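Local coordinates for fructooligosaccharide ABC transporter substrate-binding protein FusA (Streptococcus pneumoniae, PDB 5G5Y) that captures short- and long-chain fructooligosaccharides, preferring tetrasaccharides and larger, as the solute-binding component of an ABC import system, at residues I82-I88 against H115-F119. Numbering follows the deposited sequence.
Sequences IPVEDLI and HIYSF. With ZN (zinc ion), chain K.
A His-carboxylate hydrogen bond behind a zinc-bound imidazole, between Glu85 and His115, marks the outer end of this contact, where the first turn of helix 85-91 lies on the loop before strand 121-123. His115 ND1 gives its hydrogen to Glu85 OE2 across 2.5 Å; the carboxylate oxygen lies almost in the ring plane and is met on its syn side, though tilted 24° out of the carboxylate plane. The other ring nitrogen, NE2, binds the zinc ion at 2.3 Å; the zinc's other modelled neighbours here are waters, one implausibly close, so that part of the shell is doubtful. Pro83 CG rests over one ring face in a CH-pi contact.

Glutamate suits its place because its two oxygens can serve different donors. Glu85 CG sits between the backbone N and the carbonyl carbon (chi1 64°), and the chain bends at chi2, bringing the carboxylate back over the loop, where OE1 accepts the backbone N-H of Ile116 at 2.9 Å, from above the carboxylate plane. The carbonyl of Ile116 in turn receives the N-H of Val84, the N-cap residue, at 2.8 Å, so one loop residue is gripped through both its backbone polar groups.

Deeper in, beta-branched Val84 offers both methyls to the end of the Phe119 ring, CG1 near CE2 and CG2 3.7 Å from CZ, while the longer Ile88 reaches both Phe119 CE1 and Ile116 CD1. Strand 310-312 and helix 319-329 also pack on Phe119, whose side chain lies near that of Lys309, a substrate-binding residue.

By fixing the rotation of the imidazole and favouring a proton on ND1, Glu85 probably keeps NE2 available to the metal and makes it a more electron-rich ligand.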
loop_
_atom_site.group_PDB
_atom_site.type_symbol
_atom_site.label_atom_id
_atom_site.label_comp_id
_atom_site.label_asym_id
_atom_site.label_seq_id
_atom_site.Cartn_x
_atom_site.Cartn_y
_atom_site.Cartn_z
ATOM N N ILE A 82 3.099 19.570 18.779
ATOM C CA ILE A 82 3.208 20.942 18.304
ATOM C C ILE A 82 3.270 21.028 16.773
ATOM O O ILE A 82 3.668 20.043 16.100
ATOM C CB ILE A 82 4.446 21.645 18.891
ATOM C CG1 ILE A 82 5.767 20.983 18.434
ATOM C CG2 ILE A 82 4.331 21.631 20.416
ATOM C CD1 ILE A 82 7.007 21.834 18.662
ATOM N N PRO A 83 2.882 22.203 16.219
ATOM C CA PRO A 83 3.129 22.433 14.805
ATOM C C PRO A 83 4.630 22.549 14.525
ATOM O O PRO A 83 5.373 23.124 15.323
ATOM C CB PRO A 83 2.402 23.758 14.510
ATOM C CG PRO A 83 1.587 24.071 15.711
ATOM C CD PRO A 83 2.230 23.359 16.868
ATOM N N VAL A 84 5.060 22.015 13.389
ATOM C CA VAL A 84 6.482 21.939 13.043
ATOM C C VAL A 84 6.868 22.624 11.724
ATOM O O VAL A 84 8.031 22.538 11.333
ATOM C CB VAL A 84 6.945 20.465 12.959
ATOM C CG1 VAL A 84 6.682 19.758 14.271
ATOM C CG2 VAL A 84 6.247 19.733 11.816
ATOM N N GLU A 85 5.923 23.270 11.039
ATOM C CA GLU A 85 6.222 23.898 9.730
ATOM C C GLU A 85 7.366 24.915 9.805
ATOM O O GLU A 85 8.176 24.964 8.893
ATOM C CB GLU A 85 4.989 24.490 9.021
ATOM C CG GLU A 85 4.300 25.653 9.712
ATOM C CD GLU A 85 3.321 25.221 10.785
ATOM O OE1 GLU A 85 3.197 24.005 11.075
ATOM O OE2 GLU A 85 2.671 26.124 11.348
ATOM N N ASP A 86 7.457 25.659 10.893
ATOM C CA ASP A 86 8.505 26.699 11.048
ATOM C C ASP A 86 9.874 26.057 11.294
ATOM O O ASP A 86 10.890 26.601 10.911
ATOM C CB ASP A 86 8.179 27.665 12.199
ATOM C CG ASP A 86 6.934 28.560 11.919
ATOM O OD1 ASP A 86 6.539 28.771 10.744
ATOM O OD2 ASP A 86 6.342 29.082 12.894
ATOM N N LEU A 87 9.879 24.904 11.957
ATOM C CA LEU A 87 11.087 24.149 12.219
ATOM C C LEU A 87 11.626 23.573 10.911
ATOM O O LEU A 87 12.848 23.531 10.706
ATOM C CB LEU A 87 10.832 23.025 13.236
ATOM C CG LEU A 87 10.392 23.504 14.620
ATOM C CD1 LEU A 87 9.995 22.314 15.461
ATOM C CD2 LEU A 87 11.483 24.325 15.315
ATOM N N ILE A 88 10.718 23.176 10.008
ATOM C CA ILE A 88 11.141 22.685 8.700
ATOM C C ILE A 88 11.894 23.774 7.955
ATOM O O ILE A 88 13.036 23.582 7.508
ATOM C CB ILE A 88 9.966 22.168 7.857
ATOM C CG1 ILE A 88 9.367 20.937 8.548
ATOM C CG2 ILE A 88 10.419 21.855 6.427
ATOM C CD1 ILE A 88 8.055 20.443 7.941
ATOM N N HIS A 115 -1.362 24.070 9.510
ATOM C CA HIS A 115 -0.174 23.572 10.207
ATOM C C HIS A 115 0.300 22.190 9.722
ATOM O O HIS A 115 -0.477 21.403 9.174
ATOM C CB HIS A 115 -0.450 23.505 11.698
ATOM C CG HIS A 115 -0.627 24.843 12.309
ATOM N ND1 HIS A 115 0.381 25.781 12.294
ATOM C CD2 HIS A 115 -1.685 25.429 12.917
ATOM C CE1 HIS A 115 -0.038 26.886 12.875
ATOM N NE2 HIS A 115 -1.287 26.702 13.251
ATOM N N ILE A 116 1.581 21.906 9.955
ATOM C CA ILE A 116 2.112 20.539 9.779
ATOM C C ILE A 116 2.369 20.010 11.186
ATOM O O ILE A 116 2.981 20.722 12.004
ATOM C CB ILE A 116 3.392 20.554 8.918
ATOM C CG1 ILE A 116 3.048 21.056 7.517
ATOM C CG2 ILE A 116 4.041 19.176 8.852
ATOM C CD1 ILE A 116 4.249 21.353 6.650
ATOM N N TYR A 117 1.865 18.803 11.492
ATOM C CA TYR A 117 1.988 18.214 12.831
ATOM C C TYR A 117 2.882 16.993 12.934
ATOM O O TYR A 117 3.053 16.472 14.025
ATOM C CB TYR A 117 0.598 17.853 13.359
ATOM C CG TYR A 117 -0.273 19.064 13.581
ATOM C CD1 TYR A 117 -0.012 19.939 14.629
ATOM C CD2 TYR A 117 -1.352 19.342 12.753
ATOM C CE1 TYR A 117 -0.809 21.054 14.861
ATOM C CE2 TYR A 117 -2.177 20.458 12.991
ATOM C CZ TYR A 117 -1.892 21.306 14.049
ATOM O OH TYR A 117 -2.660 22.453 14.279
ATOM N N SER A 118 3.429 16.513 11.819
ATOM C CA SER A 118 4.153 15.260 11.841
ATOM C C SER A 118 5.093 15.183 10.674
ATOM O O SER A 118 4.940 15.924 9.705
ATOM C CB SER A 118 3.186 14.047 11.852
ATOM O OG SER A 118 2.434 13.931 10.675
ATOM N N PHE A 119 6.062 14.292 10.768
ATOM C CA PHE A 119 7.017 14.083 9.694
ATOM C C PHE A 119 6.771 12.723 9.029
ATOM O O PHE A 119 6.664 11.708 9.719
ATOM C CB PHE A 119 8.433 14.135 10.245
ATOM C CG PHE A 119 8.783 15.451 10.874
ATOM C CD1 PHE A 119 9.275 16.488 10.098
ATOM C CD2 PHE A 119 8.630 15.666 12.226
ATOM C CE1 PHE A 119 9.605 17.719 10.659
ATOM C CE2 PHE A 119 8.981 16.902 12.802
ATOM C CZ PHE A 119 9.466 17.915 12.018
HETATM ZN ZN ZN K . -3.048 27.987 14.091
HETATM O O HOH W 1 4.628 17.435 16.219
HETATM O O HOH W 2 -4.865 27.682 12.366
HETATM O O HOH W 3 -1.557 28.439 15.422
HETATM O O HOH W 4 -2.761 28.922 12.770
#